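Long-range contact in Poly(A) RNA polymerase GLD2 (Rattus norvegicus, PDB 6LBK), which probably adds successive AMP units from ATP to the 3' ends of selected cytoplasmic RNAs, as a non-canonical poly(A) polymerase: residues Ala105-Lys117 and Val172-Ile184. The protein carries 1 engineered substitution. Numbering follows the deposited sequence.
Sequences ARSSDGDLCLVVK and VEFALNVNNTVGI. Engineered in segment 172-184: Ala175 (natural residue Asp).
Gly110 N donates to Glu173 O at 2.9 Å, nearly straight (171° at the hydrogen) and in the carbonyl plane, starting a parallel ladder between strands 110-116 and 172-178. The even-numbered residues of 110-114 supply both N-H and C=O to the odd-numbered residues flanking their register partners: Gly110 O accepts from Ala175 N; Leu112 N donates to Ala175 O and its O accepts from Asn177 N; Leu114 N donates to Asn177 O and its O accepts from Asn179 N. The odd residues turn the other way, and Asp111, Cys113 and Val115 pair with strand 91-96. Beyond the last backbone rung, a side chain takes over: Val116 N reaches Asn179 OD1 at 3.0 Å, nearly straight at the hydrogen though 25° out of the amide plane. Asn177 OD1 turns back to accept from Asn180 N at 3.3 Å, an Asx motif that shapes the exit toward helix 182-194. Phe174 swings its CG beside its own N (chi1 -80°), which brings CD1 to 3.4 Å from Gly110 CA, while Leu112 CD1 meets the ring obliquely at 3.8 Å. On the opposite face, Asp111 OD1 lies 3.8 Å from CB of Ala175, an engineered replacement for Asp. With these backbone groups paired, the ladder holds Asp111 beside Ala175 and Asp109, just before the strand, beside Glu173; both aspartates are catalytic magnesium ligands by similarity, consistent with the carboxylate-bearing palm of nucleotidyltransferases.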
loop_
_atom_site.group_PDB
_atom_site.type_symbol
_atom_site.label_atom_id
_atom_site.label_comp_id
_atom_site.label_asym_id
_atom_site.label_seq_id
_atom_site.Cartn_x
_atom_site.Cartn_y
_atom_site.Cartn_z
ATOM N N ALA A 105 -8.183 -5.233 1.160
ATOM C CA ALA A 105 -8.810 -6.527 1.387
ATOM C C ALA A 105 -9.739 -6.434 2.586
ATOM O O ALA A 105 -9.593 -5.554 3.437
ATOM C CB ALA A 105 -7.773 -7.621 1.660
ATOM N N ARG A 106 -10.692 -7.369 2.654
ATOM C CA ARG A 106 -11.614 -7.433 3.786
ATOM C C ARG A 106 -10.879 -7.311 5.114
ATOM O O ARG A 106 -11.436 -6.806 6.093
ATOM C CB ARG A 106 -12.442 -8.731 3.741
ATOM C CG ARG A 106 -13.675 -8.583 2.859
ATOM C CD ARG A 106 -14.926 -9.370 3.277
ATOM N NE ARG A 106 -14.891 -10.824 3.089
ATOM C CZ ARG A 106 -14.932 -11.708 4.083
ATOM N NH1 ARG A 106 -15.013 -11.280 5.341
ATOM N NH2 ARG A 106 -14.912 -13.015 3.823
ATOM N N SER A 107 -9.620 -7.730 5.154
ATOM C CA SER A 107 -8.797 -7.691 6.353
ATOM C C SER A 107 -7.942 -6.438 6.449
ATOM O O SER A 107 -7.203 -6.294 7.429
ATOM C CB SER A 107 -7.908 -8.945 6.409
ATOM O OG SER A 107 -7.005 -8.992 5.318
ATOM N N SER A 108 -8.003 -5.545 5.456
ATOM C CA SER A 108 -7.222 -4.313 5.514
ATOM C C SER A 108 -7.627 -3.507 6.742
ATOM O O SER A 108 -8.808 -3.213 6.948
ATOM C CB SER A 108 -7.432 -3.475 4.246
ATOM O OG SER A 108 -7.152 -4.224 3.068
ATOM N N ASP A 109 -6.652 -3.153 7.566
ATOM C CA ASP A 109 -6.946 -2.257 8.665
ATOM C C ASP A 109 -7.179 -0.859 8.121
ATOM O O ASP A 109 -6.983 -0.582 6.936
ATOM C CB ASP A 109 -5.812 -2.264 9.688
ATOM C CG ASP A 109 -5.696 -3.593 10.418
ATOM O OD1 ASP A 109 -6.689 -4.356 10.406
ATOM O OD2 ASP A 109 -4.620 -3.887 11.000
ATOM N N GLY A 110 -7.594 0.040 9.001
ATOM C CA GLY A 110 -7.892 1.407 8.614
ATOM C C GLY A 110 -6.704 2.273 8.987
ATOM O O GLY A 110 -6.066 2.048 10.006
ATOM N N ASP A 111 -6.400 3.234 8.118
ATOM C CA ASP A 111 -5.372 4.239 8.346
ATOM C C ASP A 111 -6.051 5.601 8.311
ATOM O O ASP A 111 -6.796 5.909 7.375
ATOM C CB ASP A 111 -4.270 4.173 7.280
ATOM C CG ASP A 111 -3.378 2.931 7.412
ATOM O OD1 ASP A 111 -2.485 2.911 8.305
ATOM O OD2 ASP A 111 -3.570 1.975 6.608
ATOM N N LEU A 112 -5.785 6.411 9.331
ATOM C CA LEU A 112 -6.378 7.715 9.501
ATOM C C LEU A 112 -5.260 8.736 9.626
ATOM O O LEU A 112 -4.233 8.495 10.279
ATOM C CB LEU A 112 -7.300 7.765 10.753
ATOM C CG LEU A 112 -8.385 6.698 10.780
ATOM C CD1 LEU A 112 -8.946 6.479 12.188
ATOM C CD2 LEU A 112 -9.492 7.097 9.844
ATOM N N CYS A 113 -5.490 9.891 9.037
ATOM C CA CYS A 113 -4.527 10.966 9.056
ATOM C C CYS A 113 -5.240 12.195 9.607
ATOM O O CYS A 113 -6.200 12.689 8.993
ATOM C CB CYS A 113 -3.994 11.199 7.662
ATOM S SG CYS A 113 -2.953 12.567 7.659
ATOM N N LEU A 114 -4.772 12.671 10.753
ATOM C CA LEU A 114 -5.387 13.841 11.412
ATOM C C LEU A 114 -4.671 15.093 10.938
ATOM O O LEU A 114 -3.483 15.160 11.075
ATOM C CB LEU A 114 -5.277 13.647 12.920
ATOM C CG LEU A 114 -5.863 14.753 13.780
ATOM C CD1 LEU A 114 -7.341 14.910 13.523
ATOM C CD2 LEU A 114 -5.616 14.468 15.240
ATOM N N VAL A 115 -5.418 16.015 10.350
ATOM C CA VAL A 115 -4.838 17.286 9.854
ATOM C C VAL A 115 -5.220 18.393 10.823
ATOM O O VAL A 115 -6.402 18.693 10.946
ATOM C CB VAL A 115 -5.378 17.611 8.465
ATOM C CG1 VAL A 115 -4.501 18.631 7.788
ATOM C CG2 VAL A 115 -5.453 16.355 7.636
ATOM N N VAL A 116 -4.207 19.000 11.419
ATOM C CA VAL A 116 -4.374 20.071 12.424
ATOM C C VAL A 116 -3.677 21.284 11.858
ATOM O O VAL A 116 -2.526 21.151 11.516
ATOM C CB VAL A 116 -3.686 19.631 13.713
ATOM C CG1 VAL A 116 -3.579 20.766 14.688
ATOM C CG2 VAL A 116 -4.405 18.462 14.334
ATOM N N LYS A 117 -4.367 22.414 11.808
ATOM C CA LYS A 117 -3.785 23.662 11.246
ATOM C C LYS A 117 -2.857 24.319 12.271
ATOM O O LYS A 117 -1.692 24.536 11.908
ATOM C CB LYS A 117 -4.922 24.551 10.738
ATOM C CG LYS A 117 -5.991 23.768 9.985
ATOM C CD LYS A 117 -7.018 24.587 9.245
ATOM C CE LYS A 117 -8.203 23.757 8.807
ATOM N NZ LYS A 117 -8.976 24.443 7.752
ATOM N N VAL A 172 -12.881 -3.318 13.901
ATOM C CA VAL A 172 -11.809 -3.105 12.920
ATOM C C VAL A 172 -10.633 -2.400 13.587
ATOM O O VAL A 172 -10.814 -1.485 14.405
ATOM C CB VAL A 172 -12.292 -2.316 11.674
ATOM C CG1 VAL A 172 -11.150 -1.638 10.951
ATOM C CG2 VAL A 172 -13.004 -3.237 10.697
ATOM N N GLU A 173 -9.425 -2.831 13.230
ATOM C CA GLU A 173 -8.200 -2.209 13.709
ATOM C C GLU A 173 -7.838 -0.991 12.868
ATOM O O GLU A 173 -7.953 -1.005 11.642
ATOM C CB GLU A 173 -7.061 -3.225 13.674
ATOM C CG GLU A 173 -5.809 -2.803 14.416
ATOM C CD GLU A 173 -5.877 -3.132 15.905
ATOM O OE1 GLU A 173 -5.033 -2.603 16.667
ATOM O OE2 GLU A 173 -6.770 -3.918 16.310
ATOM N N PHE A 174 -7.406 0.067 13.544
ATOM C CA PHE A 174 -7.092 1.349 12.941
ATOM C C PHE A 174 -5.733 1.824 13.419
ATOM O O PHE A 174 -5.289 1.506 14.531
ATOM C CB PHE A 174 -8.125 2.452 13.307
ATOM C CG PHE A 174 -9.390 2.399 12.511
ATOM C CD1 PHE A 174 -9.418 2.878 11.209
ATOM C CD2 PHE A 174 -10.543 1.900 13.065
ATOM C CE1 PHE A 174 -10.590 2.844 10.468
ATOM C CE2 PHE A 174 -11.713 1.859 12.338
ATOM C CZ PHE A 174 -11.737 2.331 11.026
ATOM N N ALA A 175 -5.111 2.636 12.577
ATOM C CA ALA A 175 -3.861 3.319 12.861
ATOM C C ALA A 175 -4.042 4.785 12.500
ATOM O O ALA A 175 -4.307 5.107 11.342
ATOM C CB ALA A 175 -2.721 2.693 12.053
ATOM N N LEU A 176 -3.899 5.664 13.479
ATOM C CA LEU A 176 -4.083 7.093 13.296
ATOM C C LEU A 176 -2.743 7.785 13.475
ATOM O O LEU A 176 -2.038 7.521 14.452
ATOM C CB LEU A 176 -5.122 7.631 14.292
ATOM C CG LEU A 176 -5.492 9.109 14.189
ATOM C CD1 LEU A 176 -6.931 9.287 14.610
ATOM C CD2 LEU A 176 -4.593 9.965 15.064
ATOM N N ASN A 177 -2.388 8.653 12.533
ATOM C CA ASN A 177 -1.208 9.491 12.678
ATOM C C ASN A 177 -1.636 10.944 12.603
ATOM O O ASN A 177 -2.779 11.255 12.260
ATOM C CB ASN A 177 -0.139 9.171 11.621
ATOM C CG ASN A 177 -0.536 9.606 10.235
ATOM O OD1 ASN A 177 -0.610 10.800 9.937
ATOM N ND2 ASN A 177 -0.791 8.627 9.362
ATOM N N VAL A 178 -0.710 11.845 12.913
ATOM C CA VAL A 178 -1.006 13.273 12.911
ATOM C C VAL A 178 -0.173 13.968 11.854
ATOM O O VAL A 178 1.062 13.963 11.927
ATOM C CB VAL A 178 -0.765 13.923 14.275
ATOM C CG1 VAL A 178 -1.148 15.367 14.178
ATOM C CG2 VAL A 178 -1.582 13.236 15.304
ATOM N N ASN A 179 -0.858 14.555 10.872
ATOM C CA ASN A 179 -0.300 15.513 9.927
ATOM C C ASN A 179 0.643 14.895 8.911
ATOM O O ASN A 179 1.376 15.623 8.229
ATOM C CB ASN A 179 0.388 16.667 10.655
ATOM C CG ASN A 179 -0.602 17.688 11.126
ATOM O OD1 ASN A 179 -1.503 18.079 10.380
ATOM N ND2 ASN A 179 -0.510 18.057 12.383
ATOM N N ASN A 180 0.642 13.573 8.752
ATOM C CA ASN A 180 1.427 12.981 7.670
ATOM C C ASN A 180 0.626 13.070 6.373
ATOM O O ASN A 180 0.028 12.102 5.895
ATOM C CB ASN A 180 1.838 11.553 7.965
ATOM C CG ASN A 180 2.814 11.053 6.943
ATOM O OD1 ASN A 180 3.763 11.751 6.607
ATOM N ND2 ASN A 180 2.567 9.874 6.404
ATOM N N THR A 181 0.598 14.276 5.809
ATOM C CA THR A 181 -0.281 14.568 4.688
ATOM C C THR A 181 0.123 13.849 3.408
ATOM O O THR A 181 -0.740 13.625 2.549
ATOM C CB THR A 181 -0.321 16.077 4.470
ATOM O OG1 THR A 181 1.016 16.571 4.307
ATOM C CG2 THR A 181 -0.946 16.739 5.671
ATOM N N VAL A 182 1.391 13.447 3.260
ATOM C CA VAL A 182 1.775 12.756 2.029
ATOM C C VAL A 182 0.941 11.490 1.823
ATOM O O VAL A 182 0.602 11.131 0.684
ATOM C CB VAL A 182 3.292 12.461 2.029
ATOM C CG1 VAL A 182 3.668 11.500 3.134
ATOM C CG2 VAL A 182 3.718 11.882 0.690
ATOM N N GLY A 183 0.541 10.837 2.916
ATOM C CA GLY A 183 -0.300 9.658 2.800
ATOM C C GLY A 183 -1.657 9.945 2.182
ATOM O O GLY A 183 -2.231 9.078 1.520
ATOM N N ILE A 184 -2.197 11.161 2.388
ATOM C CA ILE A 184 -3.395 11.554 1.647
ATOM C C ILE A 184 -3.088 11.627 0.150
ATOM O O ILE A 184 -3.778 11.000 -0.671
ATOM C CB ILE A 184 -3.980 12.875 2.179
ATOM C CG1 ILE A 184 -4.485 12.748 3.629
ATOM C CG2 ILE A 184 -5.098 13.366 1.262
ATOM C CD1 ILE A 184 -4.740 14.063 4.296
#